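Local atomic coordinates of MymaA.19257.a.B3 (Mycobacterium marinum, PDB entry 6Q10), a protein that is of unknown function but represents the soluble, LytR_C-family part of a conserved mycobacterial secreted or membrane-associated protein, the ortholog of Rv2700. Residues A[12-16]-A[17-21]; A[45-48]-A[49-53]; A[120-124]-A[125-129]; A[128-131]-A[132-136]. All coordinates share one frame; numbering follows the deposited sequence.

Contact 1 of 4, residues A[12-16]-A[17-21]; sequences ERVSR and TEMTD. With EDO (1,2-ethanediol), chain B.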
loop_
_atom_site.group_PDB
_atom_site.type_symbol
_atom_site.label_atom_id
_atom_site.label_comp_id
_atom_site.label_asym_id
_atom_site.label_seq_id
_atom_site.Cartn_x
_atom_site.Cartn_y
_atom_site.Cartn_z
ATOM N N GLU A 12 11.318 8.538 7.284
ATOM C CA GLU A 12 11.428 7.718 8.482
ATOM C C GLU A 12 10.824 6.346 8.215
ATOM O O GLU A 12 9.697 6.251 7.738
ATOM C CB GLU A 12 10.722 8.422 9.646
ATOM C CG GLU A 12 10.268 7.511 10.787
ATOM C CD GLU A 12 9.298 8.207 11.738
ATOM O OE1 GLU A 12 8.436 8.982 11.260
ATOM O OE2 GLU A 12 9.400 7.981 12.963
ATOM N N ARG A 13 11.589 5.288 8.488
ATOM C CA ARG A 13 11.042 3.935 8.401
ATOM C C ARG A 13 10.001 3.744 9.499
ATOM O O ARG A 13 10.270 4.005 10.677
ATOM C CB ARG A 13 12.184 2.915 8.536
ATOM C CG ARG A 13 11.742 1.442 8.488
ATOM C CD ARG A 13 11.348 0.979 7.081
ATOM N NE ARG A 13 11.147 -0.473 7.060
ATOM C CZ ARG A 13 12.119 -1.361 6.907
ATOM N NH1 ARG A 13 13.378 -0.953 6.776
ATOM N NH2 ARG A 13 11.833 -2.663 6.896
ATOM N N VAL A 14 8.793 3.315 9.119
ATOM C CA VAL A 14 7.708 3.127 10.076
ATOM C C VAL A 14 7.629 1.641 10.404
ATOM O O VAL A 14 7.670 0.804 9.497
ATOM C CB VAL A 14 6.389 3.670 9.514
ATOM C CG1 VAL A 14 5.244 3.299 10.415
ATOM C CG2 VAL A 14 6.493 5.198 9.371
ATOM N N SER A 15 7.544 1.307 11.690
ATOM C CA SER A 15 7.574 -0.091 12.107
ATOM C C SER A 15 6.250 -0.794 11.830
ATOM O O SER A 15 5.183 -0.169 11.757
ATOM C CB SER A 15 7.899 -0.217 13.607
ATOM O OG SER A 15 6.845 0.331 14.381
ATOM N N ARG A 16 6.341 -2.109 11.625
ATOM C CA ARG A 16 5.138 -2.935 11.559
ATOM C C ARG A 16 4.266 -2.711 12.786
ATOM O O ARG A 16 3.031 -2.657 12.696
ATOM C CB ARG A 16 5.540 -4.407 11.440
ATOM C CG ARG A 16 4.405 -5.378 11.639
ATOM C CD ARG A 16 4.924 -6.770 12.053
ATOM N NE ARG A 16 5.139 -6.848 13.495
ATOM C CZ ARG A 16 6.285 -7.177 14.082
ATOM N NH1 ARG A 16 7.350 -7.488 13.355
ATOM N NH2 ARG A 16 6.359 -7.202 15.405
ATOM N N THR A 17 4.897 -2.590 13.953
ATOM C CA THR A 17 4.139 -2.436 15.188
ATOM C C THR A 17 3.301 -1.171 15.158
ATOM O O THR A 17 2.101 -1.197 15.457
ATOM C CB THR A 17 5.100 -2.424 16.368
ATOM O OG1 THR A 17 5.786 -3.675 16.415
ATOM C CG2 THR A 17 4.360 -2.159 17.662
ATOM N N GLU A 18 3.910 -0.057 14.751
ATOM C CA GLU A 18 3.176 1.195 14.708
ATOM C C GLU A 18 2.073 1.148 13.665
ATOM O O GLU A 18 0.936 1.547 13.942
ATOM C CB GLU A 18 4.125 2.356 14.429
ATOM C CG GLU A 18 3.368 3.685 14.282
ATOM C CD GLU A 18 4.278 4.892 14.222
ATOM O OE1 GLU A 18 5.513 4.708 14.262
ATOM O OE2 GLU A 18 3.758 6.030 14.126
ATOM N N MET A 19 2.366 0.619 12.471
ATOM C CA MET A 19 1.344 0.686 11.431
ATOM C C MET A 19 0.183 -0.267 11.686
ATOM O O MET A 19 -0.926 -0.026 11.197
ATOM C CB MET A 19 1.956 0.413 10.060
ATOM C CG MET A 19 0.942 0.599 8.885
ATOM S SD MET A 19 0.311 2.284 8.593
ATOM C CE MET A 19 1.947 2.913 8.798
ATOM N N THR A 20 0.410 -1.372 12.401
ATOM C CA THR A 20 -0.689 -2.289 12.679
ATOM C C THR A 20 -1.802 -1.623 13.473
ATOM O O THR A 20 -2.967 -2.018 13.348
ATOM C CB THR A 20 -0.155 -3.508 13.422
ATOM O OG1 THR A 20 0.738 -4.198 12.557
ATOM C CG2 THR A 20 -1.286 -4.442 13.826
ATOM N N ASP A 21 -1.487 -0.578 14.225
ATOM C CA ASP A 21 -2.498 0.110 15.021
ATOM C C ASP A 21 -3.259 1.179 14.246
ATOM O O ASP A 21 -4.178 1.779 14.815
ATOM C CB ASP A 21 -1.852 0.737 16.255
ATOM C CG ASP A 21 -1.493 -0.298 17.309
ATOM O OD1 ASP A 21 -2.093 -1.396 17.296
ATOM O OD2 ASP A 21 -0.610 -0.015 18.146
HETATM C C1 EDO B . 7.820 -1.854 8.068
HETATM O O1 EDO B . 8.394 -0.728 7.373
HETATM C C2 EDO B . 7.742 -3.078 7.166
HETATM O O2 EDO B . 9.040 -3.402 6.660
HETATM O O HOH W 1 7.105 7.010 14.492
HETATM O O HOH W 2 7.331 3.019 14.141
#
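Arg16 O takes two hydrogen bonds from the same residue: Thr20 N and Thr20 OG1 reach it from opposite faces of its carbonyl plane. The hydroxyl bond, Thr20 OG1 to Arg16 O, is 2.8 Å long and comes from above that plane rather than along a lone pair. Immediately before Arg16, Ser15 is the N-cap of helix 16-20. Its hydroxyl is swung between its own backbone N and carbonyl carbon (chi1 66°), which lets Ser15 OG accept from Glu18 N at 3.0 Å in a nearly straight bond (161°). Ser15 O in turn accepts from Met19 N at 3.0 Å, so hydroxyl and carbonyl of one residue engage two successive amides of the first turn. On the side facing the sheet, the bent Met19 chain brings CE to Val14 CG1 at 3.7 Å, and both side chains also pack on Leu100 and Phe80, fastening the short helix against the sheet next to edge strand 12-14. An ethanediol, probably from the crystallisation liquor, accepts from Arg13 NE at 2.8 Å and donates through the same oxygen, O1, to Val14 O. The extended Glu18 side chain crosses that of Val14 at about a right angle, and two waters bind its OE1, one of them accepting from Ser15 N. The other donates to both Glu12 OE2 and Glu18 OE1 and probably eases the repulsion of two like charges that do not touch.

Contact 2 of 4, residues A[45-48]-A[49-53]; sequences ADVA and GALKD
Leu51 sets CG anti to its carbonyl carbon (chi1 -70°) and Val47 sets CG1 anti to its backbone N (chi1 169°), and these choices send the two branched side chains down the same flank of helix 43-54, one turn apart. Their methyls meet loosely, Val47 CG1 to Leu51 CD1 at 4.3 Å. The closer approach is to the backbone: Leu51 CG lies 3.4 Å from Val47 O, the oxygen that also accepts from Leu51 N at 2.8 Å. The neighbouring i to i+4 bonds run from Gly49 N to Ala45 O, from Ala50 N to Asp46 O and from Lys52 N to Ala48 O. Ala50 CB packs against Leu121 of a later loop. Val47, Ala48 and Leu51 all bear on Val34 of strand 32-36, and Val47 reaches on to Leu112 and Leu114 of strand 110-114. Lys52 runs out fully extended, away from residues 45-48, and its NZ is hydrogen-bonded to Gln58 OE1. Apolar on its sheet side and polar on its outer side, this is the amphipathic helix of a beta-alpha-beta crossover, here linking the parallel strands 32-36 and 60-63 within the LytR_C family region.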
loop_
_atom_site.group_PDB
_atom_site.type_symbol
_atom_site.label_atom_id
_atom_site.label_comp_id
_atom_site.label_asym_id
_atom_site.label_seq_id
_atom_site.Cartn_x
_atom_site.Cartn_y
_atom_site.Cartn_z
ATOM N N ALA A 45 0.993 0.025 -14.134
ATOM C CA ALA A 45 -0.357 0.133 -14.673
ATOM C C ALA A 45 -1.193 -1.086 -14.301
ATOM O O ALA A 45 -2.385 -0.954 -13.995
ATOM C CB ALA A 45 -0.306 0.311 -16.195
ATOM N N ASP A 46 -0.590 -2.282 -14.355
ATOM C CA ASP A 46 -1.309 -3.501 -13.991
ATOM C C ASP A 46 -1.757 -3.442 -12.542
ATOM O O ASP A 46 -2.911 -3.767 -12.225
ATOM C CB ASP A 46 -0.433 -4.736 -14.208
ATOM C CG ASP A 46 -0.124 -4.984 -15.656
ATOM O OD1 ASP A 46 -0.913 -4.528 -16.511
ATOM O OD2 ASP A 46 0.903 -5.643 -15.928
ATOM N N VAL A 47 -0.858 -3.024 -11.643
ATOM C CA VAL A 47 -1.197 -3.015 -10.221
ATOM C C VAL A 47 -2.205 -1.911 -9.921
ATOM O O VAL A 47 -3.139 -2.106 -9.130
ATOM C CB VAL A 47 0.079 -2.893 -9.361
ATOM C CG1 VAL A 47 -0.260 -2.614 -7.881
ATOM C CG2 VAL A 47 0.897 -4.162 -9.490
ATOM N N ALA A 48 -2.044 -0.738 -10.549
ATOM C CA ALA A 48 -3.042 0.323 -10.387
ATOM C C ALA A 48 -4.432 -0.161 -10.802
ATOM O O ALA A 48 -5.439 0.134 -10.128
ATOM C CB ALA A 48 -2.633 1.559 -11.202
ATOM N N GLY A 49 -4.512 -0.915 -11.899
ATOM C CA GLY A 49 -5.794 -1.482 -12.308
ATOM C C GLY A 49 -6.317 -2.495 -11.309
ATOM O O GLY A 49 -7.517 -2.531 -11.017
ATOM N N ALA A 50 -5.422 -3.323 -10.752
ATOM C CA ALA A 50 -5.854 -4.310 -9.759
ATOM C C ALA A 50 -6.382 -3.636 -8.498
ATOM O O ALA A 50 -7.371 -4.099 -7.908
ATOM C CB ALA A 50 -4.696 -5.250 -9.416
ATOM N N LEU A 51 -5.738 -2.545 -8.076
ATOM C CA LEU A 51 -6.226 -1.753 -6.942
ATOM C C LEU A 51 -7.594 -1.144 -7.240
ATOM O O LEU A 51 -8.497 -1.163 -6.392
ATOM C CB LEU A 51 -5.226 -0.648 -6.604
ATOM C CG LEU A 51 -3.912 -1.121 -5.980
ATOM C CD1 LEU A 51 -2.997 0.067 -5.907
ATOM C CD2 LEU A 51 -4.160 -1.663 -4.544
ATOM N N LYS A 52 -7.752 -0.562 -8.429
ATOM C CA LYS A 52 -9.064 -0.038 -8.807
ATOM C C LYS A 52 -10.129 -1.122 -8.721
ATOM O O LYS A 52 -11.230 -0.884 -8.207
ATOM C CB LYS A 52 -9.003 0.551 -10.220
ATOM C CG LYS A 52 -10.268 1.328 -10.583
ATOM C CD LYS A 52 -10.181 1.901 -11.983
ATOM C CE LYS A 52 -11.458 2.637 -12.360
ATOM N NZ LYS A 52 -11.196 3.556 -13.503
ATOM N N ASP A 53 -9.812 -2.332 -9.190
ATOM C CA ASP A 53 -10.792 -3.414 -9.163
ATOM C C ASP A 53 -11.202 -3.784 -7.743
ATOM O O ASP A 53 -12.335 -4.246 -7.534
ATOM C CB ASP A 53 -10.235 -4.644 -9.877
ATOM C CG ASP A 53 -10.108 -4.440 -11.365
ATOM O OD1 ASP A 53 -10.738 -3.493 -11.877
ATOM O OD2 ASP A 53 -9.404 -5.236 -12.019
#

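Contact 3 of 4, residues A[120-124]-A[125-129]; sequences TLAHN and DDIDA. With EDO (1,2-ethanediol), chain C.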
loop_
_atom_site.group_PDB
_atom_site.type_symbol
_atom_site.label_atom_id
_atom_site.label_comp_id
_atom_site.label_asym_id
_atom_site.label_seq_id
_atom_site.Cartn_x
_atom_site.Cartn_y
_atom_site.Cartn_z
ATOM N N THR A 120 2.244 -9.944 -7.381
ATOM C CA THR A 120 0.839 -9.585 -7.390
ATOM C C THR A 120 0.435 -9.040 -6.020
ATOM O O THR A 120 1.136 -9.225 -5.020
ATOM C CB THR A 120 -0.045 -10.799 -7.728
ATOM O OG1 THR A 120 0.101 -11.779 -6.698
ATOM C CG2 THR A 120 0.359 -11.423 -9.052
ATOM N N LEU A 121 -0.691 -8.333 -5.992
ATOM C CA LEU A 121 -1.294 -7.971 -4.715
ATOM C C LEU A 121 -1.654 -9.228 -3.923
ATOM O O LEU A 121 -1.961 -10.288 -4.485
ATOM C CB LEU A 121 -2.554 -7.132 -4.933
ATOM C CG LEU A 121 -2.368 -5.789 -5.640
ATOM C CD1 LEU A 121 -3.733 -5.176 -5.806
ATOM C CD2 LEU A 121 -1.471 -4.915 -4.797
ATOM N N ALA A 122 -1.605 -9.098 -2.605
ATOM C CA ALA A 122 -1.944 -10.204 -1.728
ATOM C C ALA A 122 -3.447 -10.302 -1.565
ATOM O O ALA A 122 -4.152 -9.289 -1.533
ATOM C CB ALA A 122 -1.300 -10.030 -0.351
ATOM N N HIS A 123 -3.929 -11.533 -1.439
ATOM C CA HIS A 123 -5.337 -11.742 -1.141
ATOM C C HIS A 123 -5.509 -13.089 -0.463
ATOM O O HIS A 123 -4.824 -14.067 -0.790
ATOM C CB HIS A 123 -6.213 -11.652 -2.400
ATOM C CG HIS A 123 -6.119 -12.848 -3.293
ATOM N ND1 HIS A 123 -6.990 -13.914 -3.202
ATOM C CD2 HIS A 123 -5.265 -13.145 -4.301
ATOM C CE1 HIS A 123 -6.675 -14.817 -4.112
ATOM N NE2 HIS A 123 -5.631 -14.376 -4.792
ATOM N N ASN A 124 -6.422 -13.117 0.486
ATOM C CA ASN A 124 -6.787 -14.331 1.195
ATOM C C ASN A 124 -8.082 -13.996 1.919
ATOM O O ASN A 124 -8.585 -12.880 1.802
ATOM C CB ASN A 124 -5.674 -14.824 2.127
ATOM C CG ASN A 124 -5.276 -13.804 3.172
ATOM O OD1 ASN A 124 -6.116 -13.118 3.757
ATOM N ND2 ASN A 124 -3.973 -13.680 3.397
ATOM N N ASP A 125 -8.628 -14.967 2.652
ATOM C CA ASP A 125 -9.908 -14.726 3.311
ATOM C C ASP A 125 -9.802 -13.596 4.334
ATOM O O ASP A 125 -10.724 -12.782 4.467
ATOM C CB ASP A 125 -10.426 -16.010 3.961
ATOM C CG ASP A 125 -10.989 -16.991 2.945
ATOM O OD1 ASP A 125 -11.135 -16.612 1.759
ATOM O OD2 ASP A 125 -11.301 -18.128 3.346
ATOM N N ASP A 126 -8.696 -13.526 5.073
ATOM C CA ASP A 126 -8.560 -12.465 6.073
ATOM C C ASP A 126 -8.490 -11.086 5.411
ATOM O O ASP A 126 -9.173 -10.140 5.833
ATOM C CB ASP A 126 -7.311 -12.697 6.927
ATOM C CG ASP A 126 -7.430 -13.910 7.842
ATOM O OD1 ASP A 126 -8.553 -14.438 8.041
ATOM O OD2 ASP A 126 -6.370 -14.354 8.341
ATOM N N ILE A 127 -7.618 -10.930 4.406
ATOM C CA ILE A 127 -7.508 -9.648 3.725
ATOM C C ILE A 127 -8.848 -9.263 3.115
ATOM O O ILE A 127 -9.299 -8.121 3.227
ATOM C CB ILE A 127 -6.399 -9.715 2.653
ATOM C CG1 ILE A 127 -5.015 -9.835 3.323
ATOM C CG2 ILE A 127 -6.507 -8.540 1.717
ATOM C CD1 ILE A 127 -3.897 -10.277 2.370
ATOM N N ASP A 128 -9.516 -10.221 2.465
ATOM C CA ASP A 128 -10.791 -9.924 1.827
ATOM C C ASP A 128 -11.822 -9.476 2.848
ATOM O O ASP A 128 -12.615 -8.569 2.571
ATOM C CB ASP A 128 -11.284 -11.138 1.054
ATOM C CG ASP A 128 -10.436 -11.427 -0.178
ATOM O OD1 ASP A 128 -9.399 -10.748 -0.383
ATOM O OD2 ASP A 128 -10.803 -12.346 -0.941
ATOM N N ALA A 129 -11.822 -10.099 4.033
ATOM C CA ALA A 129 -12.726 -9.673 5.095
ATOM C C ALA A 129 -12.456 -8.236 5.498
ATOM O O ALA A 129 -13.386 -7.428 5.632
ATOM C CB ALA A 129 -12.607 -10.612 6.295
HETATM C C1 EDO C . -12.083 -14.913 9.415
HETATM O O1 EDO C . -12.278 -16.329 9.317
HETATM C C2 EDO C . -12.080 -14.275 8.026
HETATM O O2 EDO C . -11.131 -14.940 7.187
HETATM O O HOH W 3 -8.968 -14.297 -1.765
#
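Asn124 and Ile127 meet at the N-cap of helix 125-132, where the asparagine side chain stands in for the missing backbone carbonyl of a preceding turn. Asn124 CB lies 3.0 Å from Asp125 N, the first amide of the helix. A chi1 of 59° then turns the side-chain amide back toward the helix start, bringing CG to 3.9 Å from Ile127 CD1. At its tip the two branches part. OD1 accepts from Ile127 N at 2.7 Å in an almost straight bond (174°), with the donor tilted 20° from the plane of the amide carbonyl. ND2 instead lies against the isoleucine, 3.6 Å from Ile127 CD1, the two side chains crossing at about a right angle. The backbone oxygen completes the start of the helix: Asn124 O accepts from Asp128 N at 2.9 Å. Ile127 CD1 also touches Ala122 CB at 3.8 Å, so the loop is packed onto the first turn, and Ile127 continues inward to Ile150 of helix 144-153 and Val94 of helix 85-94. Asp125, Asp126 and Asp128, all in the first turn, would probably interact favourably with the helix dipole. Asp126 forms a salt bridge to Lys149 through OD2, while OD1 accepts from an ethanediol, probably left from crystallisation. On the outer side a single water spans the gap between loop and helix, hydrogen-bonded to His123 ND1 and donating to Asp128 OD2 at 2.8 Å.

Contact 4 of 4, residues A[128-131]-A[132-136]; sequences DAVL and SSLRP
Arg135 folds back along the last turn of helix 125-132 and lays one face of its guanidinium over Leu131 CB, with Arg135 NH2 3.8 Å from Leu131 CB. This is the C-terminal end of the helix, running into a type I beta turn from Ser132 to Arg135. Here the bonding shortens from i+4 to i+3: Ser132 N still donates to Asp128 O, but Ser133 N turns to Val130 O and Leu134 N to Leu131 O at 2.9 Å. Both of these shorter-range donors stand well above their carbonyl planes, by 57° and 60°. With chi1 at 75°, the Ser132 hydroxyl reaches back along the helix, and OG donates to Ala129 O at 2.6 Å. Leu134 goes to the apolar side, its CG 3.4 Å from Val130 O and its CD1 in loose contact with Val130 and Leu131; it packs further on Leu93 and on Pro24 and Leu27, joining the helix end to the loop that precedes strand 32-36. Arg135 NE is hydrogen-bonded to Leu54 O, which ties the turn to the end of helix 43-54. At the guanidinium edge, a water in the plane accepts from Arg135 NH1 at 3.0 Å and donates to Asp128 O.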
loop_
_atom_site.group_PDB
_atom_site.type_symbol
_atom_site.label_atom_id
_atom_site.label_comp_id
_atom_site.label_asym_id
_atom_site.label_seq_id
_atom_site.Cartn_x
_atom_site.Cartn_y
_atom_site.Cartn_z
ATOM N N ASP A 128 -9.516 -10.221 2.465
ATOM C CA ASP A 128 -10.791 -9.924 1.827
ATOM C C ASP A 128 -11.822 -9.476 2.848
ATOM O O ASP A 128 -12.615 -8.569 2.571
ATOM C CB ASP A 128 -11.284 -11.138 1.054
ATOM C CG ASP A 128 -10.436 -11.427 -0.178
ATOM O OD1 ASP A 128 -9.399 -10.748 -0.383
ATOM O OD2 ASP A 128 -10.803 -12.346 -0.941
ATOM N N ALA A 129 -11.822 -10.099 4.033
ATOM C CA ALA A 129 -12.726 -9.673 5.095
ATOM C C ALA A 129 -12.456 -8.236 5.498
ATOM O O ALA A 129 -13.386 -7.428 5.632
ATOM C CB ALA A 129 -12.607 -10.612 6.295
ATOM N N VAL A 130 -11.187 -7.883 5.701
ATOM C CA VAL A 130 -10.887 -6.504 6.080
ATOM C C VAL A 130 -11.283 -5.544 4.955
ATOM O O VAL A 130 -11.894 -4.494 5.205
ATOM C CB VAL A 130 -9.403 -6.359 6.454
ATOM C CG1 VAL A 130 -9.059 -4.885 6.787
ATOM C CG2 VAL A 130 -9.055 -7.246 7.651
ATOM N N LEU A 131 -10.921 -5.863 3.707
ATOM C CA LEU A 131 -11.251 -4.950 2.599
ATOM C C LEU A 131 -12.758 -4.711 2.496
ATOM O O LEU A 131 -13.187 -3.600 2.189
ATOM C CB LEU A 131 -10.728 -5.473 1.260
ATOM C CG LEU A 131 -9.216 -5.562 1.109
ATOM C CD1 LEU A 131 -8.869 -6.247 -0.195
ATOM C CD2 LEU A 131 -8.610 -4.150 1.154
ATOM N N SER A 132 -13.575 -5.730 2.775
ATOM C CA SER A 132 -15.027 -5.537 2.727
ATOM C C SER A 132 -15.502 -4.457 3.709
ATOM O O SER A 132 -16.499 -3.769 3.434
ATOM C CB SER A 132 -15.739 -6.873 2.981
ATOM O OG SER A 132 -15.690 -7.258 4.345
ATOM N N SER A 133 -14.820 -4.293 4.847
ATOM C CA SER A 133 -15.155 -3.245 5.811
ATOM C C SER A 133 -14.705 -1.863 5.378
ATOM O O SER A 133 -15.014 -0.885 6.074
ATOM C CB SER A 133 -14.524 -3.535 7.168
ATOM O OG SER A 133 -14.894 -4.807 7.611
ATOM N N LEU A 134 -13.965 -1.765 4.272
ATOM C CA LEU A 134 -13.446 -0.509 3.749
ATOM C C LEU A 134 -14.170 -0.107 2.471
ATOM O O LEU A 134 -13.700 0.760 1.729
ATOM C CB LEU A 134 -11.934 -0.641 3.510
ATOM C CG LEU A 134 -11.161 -1.171 4.724
ATOM C CD1 LEU A 134 -9.666 -1.294 4.356
ATOM C CD2 LEU A 134 -11.330 -0.233 5.907
ATOM N N ARG A 135 -15.327 -0.713 2.208
ATOM C CA ARG A 135 -16.106 -0.404 1.031
ATOM C C ARG A 135 -17.461 0.107 1.502
ATOM O O ARG A 135 -17.783 -0.039 2.685
ATOM C CB ARG A 135 -16.274 -1.638 0.148
ATOM C CG ARG A 135 -14.990 -2.188 -0.411
ATOM C CD ARG A 135 -15.276 -3.240 -1.469
ATOM N NE ARG A 135 -14.023 -3.779 -1.976
ATOM C CZ ARG A 135 -13.524 -4.969 -1.650
ATOM N NH1 ARG A 135 -14.197 -5.786 -0.861
ATOM N NH2 ARG A 135 -12.348 -5.342 -2.152
ATOM N N PRO A 136 -18.249 0.740 0.633
ATOM C CA PRO A 136 -19.616 1.134 1.016
ATOM C C PRO A 136 -20.475 -0.066 1.402
ATOM O O PRO A 136 -20.293 -1.183 0.912
ATOM C CB PRO A 136 -20.145 1.821 -0.245
ATOM C CG PRO A 136 -18.902 2.351 -0.914
ATOM C CD PRO A 136 -17.861 1.304 -0.674
HETATM O O HOH W 4 -13.165 -8.508 -0.127
HETATM O O HOH W 5 -13.362 -6.444 8.798
#

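How the contacts relate
Contacts 3 and 4 are the two ends of helix 125-132, sharing Asp128 and Ala129, with centres about 10 Å apart: the first starts the helix and the second ends it. Contact 2, on helix 43-54, touches contact 3 through Leu121, whose CD1 lies 3.7 Å from Ala50 CB; it only approaches contact 4, to about 5 Å between nearest atoms. Contact 1 stands apart beside the far edge strand, its centre about 25 Å from that of contact 2 across the middle of the chain. Helix 85-94 lies between, touching contacts 1, 3 and 4. No active site is known; the ethanediol at contact 3 also lies about 4 Å from the side chain of Ala129, shared with contact 4.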